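Local coordinates for protein probable GTPase engC (Thermotoga maritima, PDB 1U0L) that is a circularly permuted GTPase that hydrolyses GTP slowly, stimulated by the 30S ribosomal subunit, whose late maturation it is thought to assist, at residues V121-D126 against V150-K155; R12-S17 against G52-Y57; P97-Y102 against S178-S183. All coordinates share one frame; numbering follows the deposited sequence.

Interaction 1: V121-D126 against V150-K155; sequences VINKMD and VKTSAK. With GDP (guanosine-5'-diphosphate), chain E.
Ser153 and Asp126 meet tip to tip beside the guanine of GDP, and the carboxylate serves both the protein and the nucleotide. Ser153 OG donates to Asp126 OD1, and the same oxygen receives guanine N1 at 2.7 Å, almost straight at 178°, while Asp126 OD2 takes the amino group N2 at 2.7 Å. With two acceptors in a fork, an aspartate matches the paired N-H groups of guanine. Ser153 OG is anti to the backbone N (chi1 -179°), which points it at Asp126, and it also accepts a bond from Thr156 N, so this second-shell hydroxyl helps fix the turn of the carboxylate. Two lysines sandwich the base with their methylenes: Lys124 CG lies 3.6 Å from guanine C6 over one face, Lys155 CG 3.6 Å from C2 over the other. Lys124 NZ reaches O4' of the ribose and Gly179 O, while Ala154 N binds O6 at 2.8 Å. These are the NKxD and SAK motifs of GTPases, which select guanine. The loops are joined by the backbone, Met125 N bonding to Thr152 O at 3.1 Å. Met125, bent at chi2 and chi3, carries its flexible thioether across the methylenes of Lys151, CE meeting CD; Lys151 NZ pairs with Glu140. On the other side of the strands Val121 CG1 packs against Thr152 CG2. Strand 117-122 lies between strands 87-92 and 149-151, helix 130-143 makes the crossover between the two segments, and helix 160-167 covers Val121 and Val150 with Leu163.

Interaction 2: R12-S17 against G52-Y57; sequences RGIVVS and GDRVEY
Ile14 and Arg54 run side by side on one face of an antiparallel strand pair, the isoleucine lying over a face of the guanidinium. Ile14 CG1, set beside the backbone N (chi1 -55°), sits 3.5 Å from Arg54 CZ. A bend at chi2 (74°) swings the arginine chain along Ile14, and its CD comes to 3.6 Å from the same CG1. A long arginine suits this place because its methylenes and flat end can cover an apolar neighbour. An alanine here would probably strip Ile14 of this cover and leave a gap beside its CG1. Farther along this face Arg12 and Glu56 point the same way, but Arg12 NH1 and Glu56 OE2 are 4.1 Å apart, too far for a salt bridge, and their planes stand 73° apart; Glu56 OE2 has a weak bond to Asn69. On the other face Val15 CG2 meets Val55 CG2 at 4.1 Å, branched side chains that suit a strand and fill the interior. Gly13, with no side chain, lets the edge of the Tyr57 ring lie beside the backbone. Gly13 and Val55 form a hydrogen-bonded pair, Val15 N binds Asp53 O at 2.8 Å, and Gly52 N reaches Val15 O at 3.0 Å. Asp53 itself pairs with Arg73. In the OB domain this pairing joins strands 11-19 and 54-58, the two ends of the five-strand order across the sheet, and so closes it on itself; strand 22-27 flanks the former, and strand 65-70 flanks the latter, where Ile67 and Val70 pack on Val55.

Interaction 3: P97-Y102 against S178-S183; sequences PETSTY and SGVGKS. With GDP (guanosine-5'-diphosphate), chain E.
Pro97 comes up to the turn at Gly179-Val180 with its CA 5.6 Å from Val180 CA, and the two loops touch without a hydrogen bond between them. Pro97 carries the contact: its CG sits over the face of the peptide between the two residues, almost directly above Gly179 C, and is 3.5 Å from Val180 N. A compact, rigid proline ring puts an apolar CG on the peptide, and Gly179, at a phi of 99° that glycine adopts readily, turns no side chain toward it; a CB there would be tight against Pro97 CG. Nearby, Thr99 is less intimate, with OG1 4.4 Å from Val180 CG2; this hydroxyl is held by Thr93 O. Val180 also faces the nucleotide, its CG1 3.6 Å from O1B of GDP. The loop that Pro97 touches is the P-loop, or Walker A motif, and its amides wrap the beta phosphate. Gly179 N binds O2B at 3.0 Å, and Ser183 N binds O3B at 2.7 Å. Three donors grip O1B: Gly181 N, Lys182 N and Lys182 NZ, the last at 3.2 Å. Lys182 bends at chi3 (-63°) and chi4 (-64°), folding its amine back over the loop, where Gly176 O holds it too. Such donors, together with the N-terminus of a helix, would favour a negatively charged phosphate. The loop joins strand 171-175 to helix 182-189. Val180 leans on Val91, and Thr99 on Val92, both of strand 87-92. Ser100 caps helix 101-113 through Ile103 N, and Tyr102 in its first turn packs on helix 282-296, making a cation-pi contact with Lys290.

How the interactions relate
Interactions 1 and 3 share the GTPase domain and one GDP, their centres about 12 Å apart: interaction 1 reads the base, and interaction 3 includes the loop that holds the phosphates. They touch directly where Lys124 CE packs 3.4 Å from Pro97 CD. Interaction 2, in the OB domain with its nearest atoms about 21 Å from interaction 1 and about 16 Å from interaction 3, serves no annotated site. It is a buried strand pairing built on regular backbone bonds and valines. Interaction 1 is partly buried and mixes strand ends with polar side chains, whereas interaction 3 is a small surface contact of van der Waals kind between loops, with no hydrogen bond across it, although the P-loop amides bond to the ligand.

Interaction 1: V121-D126 against V150-K155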
loop_
_atom_site.group_PDB
_atom_site.type_symbol
_atom_site.label_atom_id
_atom_site.label_comp_id
_atom_site.label_asym_id
_atom_site.label_seq_id
_atom_site.Cartn_x
_atom_site.Cartn_y
_atom_site.Cartn_z
ATOM N N VAL A 121 3.125 -10.124 -3.644
ATOM C CA VAL A 121 3.424 -10.719 -4.946
ATOM C C VAL A 121 4.893 -11.126 -5.130
ATOM O O VAL A 121 5.760 -10.268 -5.292
ATOM C CB VAL A 121 3.072 -9.761 -6.119
ATOM C CG1 VAL A 121 3.408 -10.450 -7.423
ATOM C CG2 VAL A 121 1.599 -9.345 -6.083
ATOM N N ILE A 122 5.170 -12.427 -5.107
ATOM C CA ILE A 122 6.535 -12.921 -5.325
ATOM C C ILE A 122 6.750 -12.859 -6.838
ATOM O O ILE A 122 6.239 -13.706 -7.579
ATOM C CB ILE A 122 6.700 -14.403 -4.927
ATOM C CG1 ILE A 122 6.137 -14.663 -3.526
ATOM C CG2 ILE A 122 8.189 -14.797 -5.042
ATOM C CD1 ILE A 122 7.096 -14.354 -2.441
ATOM N N ASN A 123 7.512 -11.880 -7.303
ATOM C CA ASN A 123 7.742 -11.721 -8.740
ATOM C C ASN A 123 9.031 -12.364 -9.311
ATOM O O ASN A 123 9.863 -12.894 -8.574
ATOM C CB ASN A 123 7.729 -10.226 -9.067
ATOM C CG ASN A 123 7.707 -9.952 -10.558
ATOM O OD1 ASN A 123 8.331 -8.988 -11.029
ATOM N ND2 ASN A 123 6.982 -10.791 -11.310
ATOM N N LYS A 124 9.179 -12.311 -10.633
ATOM C CA LYS A 124 10.363 -12.850 -11.305
ATOM C C LYS A 124 10.506 -14.362 -11.155
ATOM O O LYS A 124 11.622 -14.878 -11.098
ATOM C CB LYS A 124 11.640 -12.193 -10.760
ATOM C CG LYS A 124 11.753 -10.683 -10.935
ATOM C CD LYS A 124 13.222 -10.282 -11.081
ATOM C CE LYS A 124 13.539 -8.878 -10.563
ATOM N NZ LYS A 124 13.059 -7.827 -11.463
ATOM N N MET A 125 9.385 -15.070 -11.091
ATOM C CA MET A 125 9.427 -16.514 -10.924
ATOM C C MET A 125 10.174 -17.192 -12.063
ATOM O O MET A 125 10.817 -18.228 -11.869
ATOM C CB MET A 125 8.012 -17.075 -10.840
ATOM C CG MET A 125 7.217 -16.632 -9.614
ATOM S SD MET A 125 7.697 -17.401 -8.055
ATOM C CE MET A 125 7.379 -19.095 -8.449
ATOM N N ASP A 126 10.100 -16.600 -13.248
ATOM C CA ASP A 126 10.749 -17.175 -14.420
ATOM C C ASP A 126 12.252 -17.299 -14.266
ATOM O O ASP A 126 12.901 -18.036 -15.005
ATOM C CB ASP A 126 10.451 -16.335 -15.659
ATOM C CG ASP A 126 10.947 -14.913 -15.520
ATOM O OD1 ASP A 126 10.285 -14.129 -14.809
ATOM O OD2 ASP A 126 12.001 -14.582 -16.102
ATOM N N VAL A 150 0.567 -14.066 -4.499
ATOM C CA VAL A 150 0.432 -14.429 -5.909
ATOM C C VAL A 150 1.814 -14.507 -6.570
ATOM O O VAL A 150 2.614 -13.569 -6.499
ATOM C CB VAL A 150 -0.494 -13.453 -6.671
ATOM C CG1 VAL A 150 -1.739 -13.194 -5.849
ATOM C CG2 VAL A 150 0.203 -12.162 -6.948
ATOM N N LYS A 151 2.111 -15.650 -7.177
ATOM C CA LYS A 151 3.403 -15.830 -7.838
ATOM C C LYS A 151 3.325 -15.275 -9.263
ATOM O O LYS A 151 2.508 -15.719 -10.068
ATOM C CB LYS A 151 3.784 -17.316 -7.901
ATOM C CG LYS A 151 3.914 -18.066 -6.578
ATOM C CD LYS A 151 4.351 -19.505 -6.901
ATOM C CE LYS A 151 4.386 -20.447 -5.709
ATOM N NZ LYS A 151 3.012 -20.799 -5.267
ATOM N N THR A 152 4.194 -14.333 -9.596
ATOM C CA THR A 152 4.134 -13.760 -10.931
ATOM C C THR A 152 5.436 -13.694 -11.728
ATOM O O THR A 152 6.522 -14.000 -11.233
ATOM C CB THR A 152 3.584 -12.326 -10.871
ATOM O OG1 THR A 152 4.590 -11.452 -10.334
ATOM C CG2 THR A 152 2.352 -12.270 -9.981
ATOM N N SER A 153 5.285 -13.288 -12.985
ATOM C CA SER A 153 6.396 -13.065 -13.899
ATOM C C SER A 153 5.933 -12.016 -14.884
ATOM O O SER A 153 5.131 -12.306 -15.767
ATOM C CB SER A 153 6.782 -14.314 -14.669
ATOM O OG SER A 153 7.892 -14.023 -15.514
ATOM N N ALA A 154 6.415 -10.790 -14.720
ATOM C CA ALA A 154 6.043 -9.712 -15.619
ATOM C C ALA A 154 6.333 -10.148 -17.052
ATOM O O ALA A 154 5.571 -9.842 -17.969
ATOM C CB ALA A 154 6.829 -8.457 -15.285
ATOM N N LYS A 155 7.433 -10.880 -17.226
ATOM C CA LYS A 155 7.857 -11.373 -18.537
ATOM C C LYS A 155 6.971 -12.486 -19.105
ATOM O O LYS A 155 6.364 -12.339 -20.165
ATOM C CB LYS A 155 9.300 -11.881 -18.449
ATOM C CG LYS A 155 10.348 -10.811 -18.212
ATOM C CD LYS A 155 10.520 -9.910 -19.434
ATOM C CE LYS A 155 11.609 -8.866 -19.210
ATOM N NZ LYS A 155 12.941 -9.496 -18.956
HETATM P PB GDP E . 10.719 -1.496 -10.285
HETATM O O1B GDP E . 10.218 -2.370 -9.176
HETATM O O2B GDP E . 11.769 -0.491 -9.837
HETATM O O3B GDP E . 9.587 -0.780 -11.055
HETATM O O3A GDP E . 11.476 -2.511 -11.371
HETATM P PA GDP E . 11.282 -2.638 -12.924
HETATM O O1A GDP E . 11.828 -1.447 -13.644
HETATM O O2A GDP E . 9.829 -2.965 -13.248
HETATM O "O5'" GDP E . 12.143 -3.961 -13.295
HETATM C "C5'" GDP E . 13.560 -3.949 -13.098
HETATM C "C4'" GDP E . 14.234 -4.836 -14.100
HETATM O "O4'" GDP E . 13.781 -6.185 -13.838
HETATM C "C3'" GDP E . 13.982 -4.500 -15.606
HETATM O "O3'" GDP E . 15.329 -4.488 -16.271
HETATM C "C2'" GDP E . 13.119 -5.659 -16.120
HETATM O "O2'" GDP E . 13.531 -5.990 -17.441
HETATM C "C1'" GDP E . 13.301 -6.767 -15.015
HETATM N N9 GDP E . 12.006 -7.584 -14.587
HETATM C C8 GDP E . 10.879 -7.072 -14.019
HETATM N N7 GDP E . 9.986 -8.049 -13.766
HETATM C C5 GDP E . 10.592 -9.223 -14.194
HETATM C C6 GDP E . 10.120 -10.569 -14.173
HETATM O O6 GDP E . 9.033 -10.955 -13.737
HETATM N N1 GDP E . 11.034 -11.501 -14.708
HETATM C C2 GDP E . 12.272 -11.129 -15.207
HETATM N N2 GDP E . 13.064 -12.097 -15.701
HETATM N N3 GDP E . 12.714 -9.846 -15.221
HETATM C C4 GDP E . 11.829 -8.956 -14.708
#

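Interaction 2: R12-S17 against G52-Y57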
loop_
_atom_site.group_PDB
_atom_site.type_symbol
_atom_site.label_atom_id
_atom_site.label_comp_id
_atom_site.label_asym_id
_atom_site.label_seq_id
_atom_site.Cartn_x
_atom_site.Cartn_y
_atom_site.Cartn_z
ATOM N N ARG A 12 -20.408 14.131 -8.659
ATOM C CA ARG A 12 -19.355 13.493 -7.885
ATOM C C ARG A 12 -18.211 13.033 -8.780
ATOM O O ARG A 12 -18.428 12.570 -9.902
ATOM C CB ARG A 12 -19.922 12.298 -7.117
ATOM C CG ARG A 12 -21.156 12.640 -6.312
ATOM C CD ARG A 12 -21.737 11.419 -5.618
ATOM N NE ARG A 12 -21.001 11.045 -4.411
ATOM C CZ ARG A 12 -20.836 11.835 -3.352
ATOM N NH1 ARG A 12 -21.349 13.061 -3.338
ATOM N NH2 ARG A 12 -20.173 11.391 -2.295
ATOM N N GLY A 13 -16.989 13.171 -8.270
ATOM C CA GLY A 13 -15.810 12.763 -9.012
ATOM C C GLY A 13 -14.658 12.366 -8.106
ATOM O O GLY A 13 -14.691 12.615 -6.898
ATOM N N ILE A 14 -13.643 11.732 -8.689
ATOM C CA ILE A 14 -12.454 11.315 -7.946
ATOM C C ILE A 14 -11.278 12.113 -8.490
ATOM O O ILE A 14 -11.087 12.171 -9.702
ATOM C CB ILE A 14 -12.122 9.806 -8.145
ATOM C CG1 ILE A 14 -13.328 8.931 -7.782
ATOM C CG2 ILE A 14 -10.953 9.410 -7.255
ATOM C CD1 ILE A 14 -14.430 8.914 -8.820
ATOM N N VAL A 15 -10.506 12.748 -7.616
ATOM C CA VAL A 15 -9.338 13.496 -8.074
ATOM C C VAL A 15 -8.298 12.505 -8.597
ATOM O O VAL A 15 -8.041 11.482 -7.967
ATOM C CB VAL A 15 -8.677 14.266 -6.952
ATOM C CG1 VAL A 15 -7.393 14.922 -7.475
ATOM C CG2 VAL A 15 -9.651 15.286 -6.380
ATOM N N VAL A 16 -7.672 12.814 -9.725
ATOM C CA VAL A 16 -6.697 11.894 -10.285
ATOM C C VAL A 16 -5.312 12.467 -10.545
ATOM O O VAL A 16 -4.359 11.714 -10.762
ATOM C CB VAL A 16 -7.224 11.304 -11.568
ATOM C CG1 VAL A 16 -8.414 10.393 -11.270
ATOM C CG2 VAL A 16 -7.595 12.435 -12.505
ATOM N N SER A 17 -5.192 13.786 -10.540
ATOM C CA SER A 17 -3.886 14.404 -10.744
ATOM C C SER A 17 -3.964 15.914 -10.628
ATOM O O SER A 17 -5.049 16.488 -10.607
ATOM C CB SER A 17 -3.317 14.036 -12.117
ATOM O OG SER A 17 -3.985 14.742 -13.144
ATOM N N GLY A 52 -6.784 11.090 -5.241
ATOM C CA GLY A 52 -7.499 9.989 -4.630
ATOM C C GLY A 52 -8.662 10.477 -3.790
ATOM O O GLY A 52 -9.438 9.674 -3.256
ATOM N N ASP A 53 -8.774 11.799 -3.663
ATOM C CA ASP A 53 -9.853 12.398 -2.895
ATOM C C ASP A 53 -11.118 12.408 -3.708
ATOM O O ASP A 53 -11.085 12.709 -4.904
ATOM C CB ASP A 53 -9.514 13.824 -2.483
ATOM C CG ASP A 53 -9.134 13.916 -1.026
ATOM O OD1 ASP A 53 -9.625 13.066 -0.249
ATOM O OD2 ASP A 53 -8.364 14.827 -0.648
ATOM N N ARG A 54 -12.226 12.051 -3.062
ATOM C CA ARG A 54 -13.524 12.034 -3.719
ATOM C C ARG A 54 -14.097 13.442 -3.589
ATOM O O ARG A 54 -14.068 14.029 -2.502
ATOM C CB ARG A 54 -14.445 11.037 -3.028
ATOM C CG ARG A 54 -14.931 9.931 -3.934
ATOM C CD ARG A 54 -13.839 8.923 -4.209
ATOM N NE ARG A 54 -14.308 7.818 -5.041
ATOM C CZ ARG A 54 -13.686 6.647 -5.134
ATOM N NH1 ARG A 54 -12.572 6.435 -4.440
ATOM N NH2 ARG A 54 -14.174 5.691 -5.912
ATOM N N VAL A 55 -14.604 13.998 -4.685
ATOM C CA VAL A 55 -15.166 15.350 -4.625
ATOM C C VAL A 55 -16.430 15.570 -5.450
ATOM O O VAL A 55 -16.744 14.793 -6.357
ATOM C CB VAL A 55 -14.133 16.419 -5.068
ATOM C CG1 VAL A 55 -12.937 16.419 -4.107
ATOM C CG2 VAL A 55 -13.696 16.164 -6.505
ATOM N N GLU A 56 -17.155 16.635 -5.109
ATOM C CA GLU A 56 -18.370 17.019 -5.824
ATOM C C GLU A 56 -18.124 18.426 -6.357
ATOM O O GLU A 56 -17.727 19.320 -5.607
ATOM C CB GLU A 56 -19.584 16.965 -4.895
ATOM C CG GLU A 56 -19.356 17.503 -3.498
ATOM C CD GLU A 56 -20.569 17.295 -2.610
ATOM O OE1 GLU A 56 -21.665 17.779 -2.973
ATOM O OE2 GLU A 56 -20.431 16.648 -1.552
ATOM N N TYR A 57 -18.343 18.605 -7.657
ATOM C CA TYR A 57 -18.085 19.879 -8.320
ATOM C C TYR A 57 -19.220 20.358 -9.235
ATOM O O TYR A 57 -20.207 19.650 -9.441
ATOM C CB TYR A 57 -16.813 19.737 -9.155
ATOM C CG TYR A 57 -16.967 18.762 -10.309
ATOM C CD1 TYR A 57 -16.972 19.209 -11.630
ATOM C CD2 TYR A 57 -17.136 17.397 -10.076
ATOM C CE1 TYR A 57 -17.142 18.324 -12.690
ATOM C CE2 TYR A 57 -17.309 16.503 -11.128
ATOM C CZ TYR A 57 -17.311 16.972 -12.436
ATOM O OH TYR A 57 -17.486 16.085 -13.483
#

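Interaction 3: P97-Y102 against S178-S183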
loop_
_atom_site.group_PDB
_atom_site.type_symbol
_atom_site.label_atom_id
_atom_site.label_comp_id
_atom_site.label_asym_id
_atom_site.label_seq_id
_atom_site.Cartn_x
_atom_site.Cartn_y
_atom_site.Cartn_z
ATOM N N PRO A 97 16.593 -8.612 -7.023
ATOM C CA PRO A 97 16.719 -7.642 -5.852
ATOM C C PRO A 97 16.908 -8.151 -4.417
ATOM O O PRO A 97 17.328 -7.384 -3.557
ATOM C CB PRO A 97 15.447 -6.826 -6.012
ATOM C CG PRO A 97 15.329 -6.745 -7.517
ATOM C CD PRO A 97 15.675 -8.164 -7.992
ATOM N N GLU A 98 16.623 -9.421 -4.144
ATOM C CA GLU A 98 16.796 -9.979 -2.793
ATOM C C GLU A 98 16.077 -9.188 -1.709
ATOM O O GLU A 98 16.599 -8.191 -1.215
ATOM C CB GLU A 98 18.265 -10.052 -2.426
ATOM C CG GLU A 98 18.891 -11.403 -2.633
ATOM C CD GLU A 98 19.750 -11.808 -1.452
ATOM O OE1 GLU A 98 20.614 -12.694 -1.611
ATOM O OE2 GLU A 98 19.554 -11.245 -0.352
ATOM N N THR A 99 14.887 -9.645 -1.325
ATOM C CA THR A 99 14.098 -8.947 -0.320
ATOM C C THR A 99 14.154 -9.660 1.006
ATOM O O THR A 99 13.785 -10.817 1.097
ATOM C CB THR A 99 12.627 -8.853 -0.740
ATOM O OG1 THR A 99 12.535 -8.369 -2.087
ATOM C CG2 THR A 99 11.884 -7.919 0.190
ATOM N N SER A 100 14.600 -8.967 2.040
ATOM C CA SER A 100 14.706 -9.575 3.359
ATOM C C SER A 100 13.339 -9.566 4.017
ATOM O O SER A 100 12.539 -8.657 3.774
ATOM C CB SER A 100 15.656 -8.766 4.231
ATOM O OG SER A 100 15.030 -7.541 4.599
ATOM N N THR A 101 13.068 -10.553 4.864
ATOM C CA THR A 101 11.780 -10.591 5.546
ATOM C C THR A 101 11.626 -9.309 6.353
ATOM O O THR A 101 10.518 -8.805 6.524
ATOM C CB THR A 101 11.660 -11.792 6.508
ATOM O OG1 THR A 101 12.684 -11.704 7.507
ATOM C CG2 THR A 101 11.782 -13.108 5.746
ATOM N N TYR A 102 12.741 -8.776 6.844
ATOM C CA TYR A 102 12.692 -7.544 7.626
ATOM C C TYR A 102 12.055 -6.404 6.828
ATOM O O TYR A 102 11.160 -5.717 7.324
ATOM C CB TYR A 102 14.095 -7.135 8.076
ATOM C CG TYR A 102 14.128 -5.780 8.740
ATOM C CD1 TYR A 102 13.774 -5.630 10.080
ATOM C CD2 TYR A 102 14.482 -4.643 8.019
ATOM C CE1 TYR A 102 13.772 -4.380 10.689
ATOM C CE2 TYR A 102 14.482 -3.387 8.610
ATOM C CZ TYR A 102 14.128 -3.261 9.945
ATOM O OH TYR A 102 14.132 -2.019 10.545
ATOM N N SER A 178 13.412 -1.172 -5.003
ATOM C CA SER A 178 13.715 -0.788 -6.377
ATOM C C SER A 178 14.276 -1.946 -7.145
ATOM O O SER A 178 15.206 -2.602 -6.685
ATOM C CB SER A 178 14.725 0.342 -6.398
ATOM O OG SER A 178 14.384 1.294 -5.398
ATOM N N GLY A 179 13.693 -2.205 -8.311
ATOM C CA GLY A 179 14.153 -3.280 -9.169
ATOM C C GLY A 179 13.359 -4.558 -9.062
ATOM O O GLY A 179 13.439 -5.425 -9.936
ATOM N N VAL A 180 12.575 -4.675 -7.998
ATOM C CA VAL A 180 11.781 -5.872 -7.751
ATOM C C VAL A 180 10.804 -6.177 -8.902
ATOM O O VAL A 180 10.337 -7.309 -9.041
ATOM C CB VAL A 180 11.035 -5.730 -6.406
ATOM C CG1 VAL A 180 9.776 -4.895 -6.590
ATOM C CG2 VAL A 180 10.730 -7.083 -5.842
ATOM N N GLY A 181 10.512 -5.172 -9.729
ATOM C CA GLY A 181 9.625 -5.373 -10.870
ATOM C C GLY A 181 8.271 -4.679 -10.853
ATOM O O GLY A 181 7.383 -5.036 -11.627
ATOM N N LYS A 182 8.115 -3.681 -9.989
ATOM C CA LYS A 182 6.855 -2.950 -9.848
ATOM C C LYS A 182 6.310 -2.339 -11.148
ATOM O O LYS A 182 5.142 -2.526 -11.494
ATOM C CB LYS A 182 7.004 -1.866 -8.767
ATOM C CG LYS A 182 7.392 -2.434 -7.393
ATOM C CD LYS A 182 7.366 -1.405 -6.262
ATOM C CE LYS A 182 8.378 -0.278 -6.463
ATOM N NZ LYS A 182 9.829 -0.664 -6.467
ATOM N N SER A 183 7.158 -1.624 -11.876
ATOM C CA SER A 183 6.740 -1.004 -13.119
ATOM C C SER A 183 6.498 -2.038 -14.227
ATOM O O SER A 183 5.626 -1.851 -15.072
ATOM C CB SER A 183 7.793 0.013 -13.564
ATOM O OG SER A 183 7.282 0.886 -14.559
HETATM P PB GDP E . 10.719 -1.496 -10.285
HETATM O O1B GDP E . 10.218 -2.370 -9.176
HETATM O O2B GDP E . 11.769 -0.491 -9.837
HETATM O O3B GDP E . 9.587 -0.780 -11.055
HETATM O O3A GDP E . 11.476 -2.511 -11.371
HETATM P PA GDP E . 11.282 -2.638 -12.924
HETATM O O1A GDP E . 11.828 -1.447 -13.644
HETATM O O2A GDP E . 9.829 -2.965 -13.248
HETATM O "O5'" GDP E . 12.143 -3.961 -13.295
HETATM C "C5'" GDP E . 13.560 -3.949 -13.098
HETATM C "C4'" GDP E . 14.234 -4.836 -14.100
HETATM O "O4'" GDP E . 13.781 -6.185 -13.838
HETATM C "C3'" GDP E . 13.982 -4.500 -15.606
HETATM O "O3'" GDP E . 15.329 -4.488 -16.271
HETATM C "C2'" GDP E . 13.119 -5.659 -16.120
HETATM O "O2'" GDP E . 13.531 -5.990 -17.441
HETATM C "C1'" GDP E . 13.301 -6.767 -15.015
HETATM N N9 GDP E . 12.006 -7.584 -14.587
HETATM C C8 GDP E . 10.879 -7.072 -14.019
HETATM N N7 GDP E . 9.986 -8.049 -13.766
HETATM C C5 GDP E . 10.592 -9.223 -14.194
HETATM C C6 GDP E . 10.120 -10.569 -14.173
HETATM O O6 GDP E . 9.033 -10.955 -13.737
HETATM N N1 GDP E . 11.034 -11.501 -14.708
HETATM C C2 GDP E . 12.272 -11.129 -15.207
HETATM N N2 GDP E . 13.064 -12.097 -15.701
HETATM N N3 GDP E . 12.714 -9.846 -15.221
HETATM C C4 GDP E . 11.829 -8.956 -14.708
#